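Local coordinates for agarase (Microbulbifer thermotolerans, PDB 3WZ1), which hydrolyses internal beta-1,4-galactosidic linkages of agarose, giving neoagarotetraose as the main product, here as its family 16 catalytic domain, at residues Glu44-Gly49 and Gly90-Lys95; Leu122-Thr127 and Pro231-Ile236. All blocks are in the same frame, centred on the assembly; numbering follows the deposited sequence.

Interaction 1 of 2, residues Glu44-Gly49 and Gly90-Lys95; sequences ERWKEG and GSITSK
The Trp46 indole lies between Ile92 CD1 on one face and Arg45 CB on the other, while the backbone carbon C of Thr93 meets its edge in the ring plane. Strands 46-48 and 91-94 pair antiparallel here, part of the beta-jelly roll of this GH16 domain. Ile92 CD1 sits 3.8 Å from the centroid of the five-membered ring of Trp46, a CH-pi contact over the face. Chi1 of Ile92 (79°) sets CG1 between its backbone N and carbonyl carbon, and chi2 (171°) then swings CD1 out over the indole. On the benzene-ring side Trp46 CZ3 packs on Ser94 CB, and NE1 is hydrogen-bonded to Asp27 OD2 outside the pair. An alanine in place of Trp46 would probably open a gap between Ile92 and Arg45 and leave Asp27 without its indole N-H donor. Lys47 and Thr93 form the hydrogen-bonded pair, with Lys47 N to Thr93 O at 2.8 Å nearly straight; their side chains lie side by side, pointing the same way. Lys95 N closes one end on Arg45 O, and the extended Lys95 side chain runs past Trp46 O, its NZ hydrogen-bonded to Tyr43 O. Trp46 O is buried with no polar partner in the model. At the other end Gly49, whose backbone angles call for glycine, donates its N to Ser91 O. Its carbonyl is gripped by two hydroxyls from opposite faces of its plane: Ser91 OG at 2.7 Å from Gly49 O, standing well above the plane, and Thr93 OG1 at 2.8 Å from Gly49 O, tilted 27° from it.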
loop_
_atom_site.group_PDB
_atom_site.type_symbol
_atom_site.label_atom_id
_atom_site.label_comp_id
_atom_site.label_asym_id
_atom_site.label_seq_id
_atom_site.Cartn_x
_atom_site.Cartn_y
_atom_site.Cartn_z
ATOM N N GLU A 44 15.259 2.791 -12.158
ATOM C CA GLU A 44 15.191 4.240 -12.191
ATOM C C GLU A 44 14.364 4.780 -11.020
ATOM O O GLU A 44 14.600 5.901 -10.543
ATOM C CB GLU A 44 14.591 4.751 -13.497
ATOM C CG GLU A 44 15.479 4.653 -14.729
ATOM C CD GLU A 44 14.690 4.975 -16.001
ATOM O OE1 GLU A 44 13.701 5.748 -15.925
ATOM O OE2 GLU A 44 15.013 4.430 -17.074
ATOM N N ARG A 45 13.383 3.997 -10.578
ATOM C CA ARG A 45 12.480 4.431 -9.510
ATOM C C ARG A 45 12.541 3.602 -8.240
ATOM O O ARG A 45 12.290 4.128 -7.150
ATOM C CB ARG A 45 11.030 4.394 -10.009
ATOM C CG ARG A 45 10.718 5.443 -11.058
ATOM C CD ARG A 45 9.341 5.235 -11.650
ATOM N NE ARG A 45 9.041 6.354 -12.536
ATOM C CZ ARG A 45 9.516 6.497 -13.767
ATOM N NH1 ARG A 45 10.291 5.571 -14.334
ATOM N NH2 ARG A 45 9.221 7.597 -14.438
ATOM N N TRP A 46 12.798 2.302 -8.401
ATOM C CA TRP A 46 12.513 1.305 -7.359
ATOM C C TRP A 46 13.723 0.539 -6.908
ATOM O O TRP A 46 14.686 0.361 -7.661
ATOM C CB TRP A 46 11.475 0.271 -7.841
ATOM C CG TRP A 46 10.222 0.925 -8.386
ATOM C CD1 TRP A 46 9.870 1.045 -9.694
ATOM C CD2 TRP A 46 9.204 1.594 -7.625
ATOM N NE1 TRP A 46 8.678 1.738 -9.798
ATOM C CE2 TRP A 46 8.254 2.082 -8.543
ATOM C CE3 TRP A 46 8.988 1.799 -6.258
ATOM C CZ2 TRP A 46 7.121 2.791 -8.134
ATOM C CZ3 TRP A 46 7.862 2.494 -5.857
ATOM C CH2 TRP A 46 6.950 2.977 -6.787
ATOM N N LYS A 47 13.656 0.069 -5.677
ATOM C CA LYS A 47 14.560 -0.971 -5.198
ATOM C C LYS A 47 13.735 -2.180 -4.779
ATOM O O LYS A 47 12.553 -2.044 -4.408
ATOM C CB LYS A 47 15.410 -0.458 -4.022
ATOM C CG LYS A 47 14.613 -0.191 -2.737
ATOM C CD LYS A 47 15.429 0.259 -1.528
ATOM C CE LYS A 47 16.289 -0.851 -0.919
ATOM N NZ LYS A 47 15.664 -2.029 -0.225
ATOM N N GLU A 48 14.342 -3.370 -4.823
ATOM C CA GLU A 48 13.692 -4.545 -4.237
ATOM C C GLU A 48 13.755 -4.443 -2.722
ATOM O O GLU A 48 14.735 -3.921 -2.171
ATOM C CB GLU A 48 14.365 -5.831 -4.709
ATOM C CG GLU A 48 14.120 -6.086 -6.195
ATOM C CD GLU A 48 15.322 -6.648 -6.918
ATOM O OE1 GLU A 48 15.170 -7.672 -7.613
ATOM O OE2 GLU A 48 16.414 -6.020 -6.796
ATOM N N GLY A 49 12.740 -4.956 -2.047
ATOM C CA GLY A 49 12.705 -5.013 -0.583
ATOM C C GLY A 49 12.027 -3.828 0.060
ATOM O O GLY A 49 11.000 -3.356 -0.433
ATOM N N GLY A 90 6.835 -10.767 -2.266
ATOM C CA GLY A 90 7.387 -9.640 -2.988
ATOM C C GLY A 90 7.302 -8.338 -2.217
ATOM O O GLY A 90 6.400 -8.136 -1.378
ATOM N N SER A 91 8.227 -7.441 -2.536
ATOM C CA SER A 91 8.220 -6.092 -1.995
ATOM C C SER A 91 9.114 -5.224 -2.827
ATOM O O SER A 91 10.220 -5.644 -3.164
ATOM C CB SER A 91 8.718 -6.068 -0.551
ATOM O OG SER A 91 8.736 -4.741 -0.048
ATOM N N ILE A 92 8.654 -4.021 -3.160
ATOM C CA ILE A 92 9.505 -2.996 -3.757
ATOM C C ILE A 92 9.273 -1.686 -3.010
ATOM O O ILE A 92 8.192 -1.457 -2.423
ATOM C CB ILE A 92 9.287 -2.850 -5.299
ATOM C CG1 ILE A 92 8.016 -2.033 -5.627
ATOM C CG2 ILE A 92 9.295 -4.210 -5.991
ATOM C CD1 ILE A 92 7.926 -1.703 -7.102
ATOM N N THR A 93 10.303 -0.834 -3.009
ATOM C CA THR A 93 10.290 0.438 -2.302
ATOM C C THR A 93 10.855 1.522 -3.218
ATOM O O THR A 93 11.801 1.282 -3.981
ATOM C CB THR A 93 11.125 0.336 -0.994
ATOM O OG1 THR A 93 10.526 -0.618 -0.106
ATOM C CG2 THR A 93 11.216 1.654 -0.286
ATOM N N SER A 94 10.282 2.720 -3.149
ATOM C CA SER A 94 10.818 3.840 -3.933
ATOM C C SER A 94 12.224 4.211 -3.440
ATOM O O SER A 94 12.534 4.129 -2.256
ATOM C CB SER A 94 9.881 5.056 -3.888
ATOM O OG SER A 94 9.764 5.636 -2.602
ATOM N N LYS A 95 13.076 4.608 -4.376
ATOM C CA LYS A 95 14.423 5.049 -4.009
ATOM C C LYS A 95 14.417 6.411 -3.312
ATOM O O LYS A 95 15.290 6.687 -2.473
ATOM C CB LYS A 95 15.324 5.079 -5.245
ATOM C CG LYS A 95 15.652 3.690 -5.736
ATOM C CD LYS A 95 16.682 3.682 -6.851
ATOM C CE LYS A 95 17.321 2.307 -7.023
ATOM N NZ LYS A 95 18.300 2.364 -8.158
#

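Interaction 2 of 2, residues Leu122-Thr127 and Pro231-Ile236; sequences LSADST and PMYAII
Leu122 and Tyr233 form an antiparallel hydrogen-bonded pair, with Leu122 N donating to Tyr233 O at 3.1 Å and Tyr233 N to Leu122 O at 2.9 Å. Leu122 O also lies at the edge of the Tyr233 ring, in its plane, and Ala124 CB touches the same ring at CE1 (4.0 Å). Leu122 CB packs on Ile235 CD1. A water bridges the next step, accepting from Ala124 N and donating to Pro231 O, where the chain leaves strand 116-123 in a type I turn, Ser123 to Ser126. The turn is braced by Asp125 OD1, which takes three donors: Ser123 OG, set between its backbone N and carbonyl carbon (chi1 64°) and nearly along the carboxylate C-O axis at 2.8 Å from OD1; Thr127 OG1, on the syn side; and Thr127 N, from above the plane, making an Asx turn. Lys230 NZ salt-bridges Asp125 OD2 and hydrogen-bonds Thr127 OG1, so the carboxylate is probably well fixed. The turn leads into strand 128-135, carrying the predicted nucleophile Glu129, whose side chain lies about 4 Å from that of Leu122. Strand 232-239 lies between strands 116-123 and 87-94, with Tyr233 and Ile235 also touching Thr93 and Ile236 packing against strand 264-276.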
loop_
_atom_site.group_PDB
_atom_site.type_symbol
_atom_site.label_atom_id
_atom_site.label_comp_id
_atom_site.label_asym_id
_atom_site.label_seq_id
_atom_site.Cartn_x
_atom_site.Cartn_y
_atom_site.Cartn_z
ATOM N N LEU A 122 6.122 4.881 4.457
ATOM C CA LEU A 122 6.823 4.833 5.743
ATOM C C LEU A 122 8.022 5.756 5.749
ATOM O O LEU A 122 8.774 5.807 4.784
ATOM C CB LEU A 122 7.287 3.392 6.032
ATOM C CG LEU A 122 7.860 3.094 7.414
ATOM C CD1 LEU A 122 6.815 3.294 8.500
ATOM C CD2 LEU A 122 8.403 1.676 7.427
ATOM N N SER A 123 8.199 6.474 6.854
ATOM C CA SER A 123 9.369 7.333 7.033
ATOM C C SER A 123 10.629 6.501 7.230
ATOM O O SER A 123 10.561 5.350 7.662
ATOM C CB SER A 123 9.155 8.306 8.209
ATOM O OG SER A 123 9.024 7.610 9.432
ATOM N N ALA A 124 11.787 7.085 6.926
ATOM C CA ALA A 124 13.050 6.357 7.014
ATOM C C ALA A 124 13.314 5.764 8.398
ATOM O O ALA A 124 13.970 4.727 8.513
ATOM C CB ALA A 124 14.182 7.294 6.649
ATOM N N ASP A 125 12.810 6.430 9.429
ATOM C CA ASP A 125 13.003 6.009 10.812
ATOM C C ASP A 125 11.887 5.114 11.348
ATOM O O ASP A 125 11.875 4.777 12.537
ATOM C CB ASP A 125 13.250 7.228 11.731
ATOM C CG ASP A 125 12.015 8.099 11.953
ATOM O OD1 ASP A 125 10.919 7.775 11.456
ATOM O OD2 ASP A 125 12.141 9.126 12.667
ATOM N N SER A 126 10.936 4.731 10.481
ATOM C CA SER A 126 9.829 3.825 10.848
ATOM C C SER A 126 8.889 4.340 11.936
ATOM O O SER A 126 8.253 3.544 12.622
ATOM C CB SER A 126 10.361 2.443 11.254
ATOM O OG SER A 126 11.010 1.830 10.175
ATOM N N THR A 127 8.763 5.663 12.079
ATOM C CA THR A 127 7.878 6.229 13.082
ATOM C C THR A 127 6.561 6.741 12.523
ATOM O O THR A 127 5.617 6.899 13.273
ATOM C CB THR A 127 8.541 7.386 13.867
ATOM O OG1 THR A 127 8.857 8.474 12.989
ATOM C CG2 THR A 127 9.798 6.894 14.589
ATOM N N PRO A 231 9.347 12.795 5.497
ATOM C CA PRO A 231 9.261 12.208 4.158
ATOM C C PRO A 231 8.988 10.713 4.246
ATOM O O PRO A 231 9.488 10.050 5.163
ATOM C CB PRO A 231 10.640 12.462 3.569
ATOM C CG PRO A 231 11.223 13.580 4.386
ATOM C CD PRO A 231 10.676 13.383 5.757
ATOM N N MET A 232 8.176 10.189 3.328
ATOM C CA MET A 232 7.841 8.768 3.373
ATOM C C MET A 232 8.108 8.096 2.041
ATOM O O MET A 232 7.818 8.647 0.975
ATOM C CB MET A 232 6.373 8.550 3.736
ATOM C CG MET A 232 5.993 9.080 5.104
ATOM S SD MET A 232 4.288 8.652 5.485
ATOM C CE MET A 232 4.001 9.748 6.879
ATOM N N TYR A 233 8.633 6.875 2.119
ATOM C CA TYR A 233 8.924 6.072 0.945
ATOM C C TYR A 233 7.683 5.279 0.551
ATOM O O TYR A 233 6.952 4.788 1.423
ATOM C CB TYR A 233 10.100 5.117 1.215
ATOM C CG TYR A 233 11.371 5.892 1.466
ATOM C CD1 TYR A 233 11.670 6.383 2.729
ATOM C CD2 TYR A 233 12.229 6.182 0.415
ATOM C CE1 TYR A 233 12.793 7.158 2.934
ATOM C CE2 TYR A 233 13.361 6.956 0.619
ATOM C CZ TYR A 233 13.620 7.426 1.877
ATOM O OH TYR A 233 14.744 8.211 2.093
ATOM N N ALA A 234 7.452 5.159 -0.752
ATOM C CA ALA A 234 6.385 4.310 -1.266
ATOM C C ALA A 234 6.802 2.853 -1.220
ATOM O O ALA A 234 7.905 2.518 -1.667
ATOM C CB ALA A 234 6.059 4.722 -2.689
ATOM N N ILE A 235 5.911 1.989 -0.731
ATOM C CA ILE A 235 6.187 0.569 -0.618
ATOM C C ILE A 235 5.000 -0.192 -1.180
ATOM O O ILE A 235 3.838 0.102 -0.870
ATOM C CB ILE A 235 6.430 0.158 0.857
ATOM C CG1 ILE A 235 7.507 1.061 1.497
ATOM C CG2 ILE A 235 6.797 -1.305 0.956
ATOM C CD1 ILE A 235 7.612 0.901 3.003
ATOM N N ILE A 236 5.311 -1.178 -2.005
ATOM C CA ILE A 236 4.293 -2.073 -2.558
ATOM C C ILE A 236 4.724 -3.461 -2.144
ATOM O O ILE A 236 5.811 -3.903 -2.505
ATOM C CB ILE A 236 4.190 -1.975 -4.080
ATOM C CG1 ILE A 236 3.923 -0.524 -4.528
ATOM C CG2 ILE A 236 3.072 -2.908 -4.563
ATOM C CD1 ILE A 236 4.287 -0.267 -5.978
HETATM O O HOH W 1 11.989 9.909 6.122
#

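Overall arrangement
From the N terminus, helix 40-45 leads into strand 46-48, and interaction 1 closes when strand 87-94 returns antiparallel to it after strands 60-62, 67-70 and 73-80. Interaction 2 opens later, at the end of strand 116-123, and closes over about a hundred residues when strand 232-239 comes back. The two loops follow in series and neither nest nor cross. Their second strands are neighbours: Ser94 N and Ile92 N probably bond to Ala234 O and Ile236 O, and Tyr233 packs on Ser94 and Lys95. The strand order 46-48, 87-94, 232-239, 116-123 therefore runs through both, linking strand 46-48 to strand 128-135, which pairs with 116-123 and carries both predicted catalytic glutamates, Glu129 and Glu134.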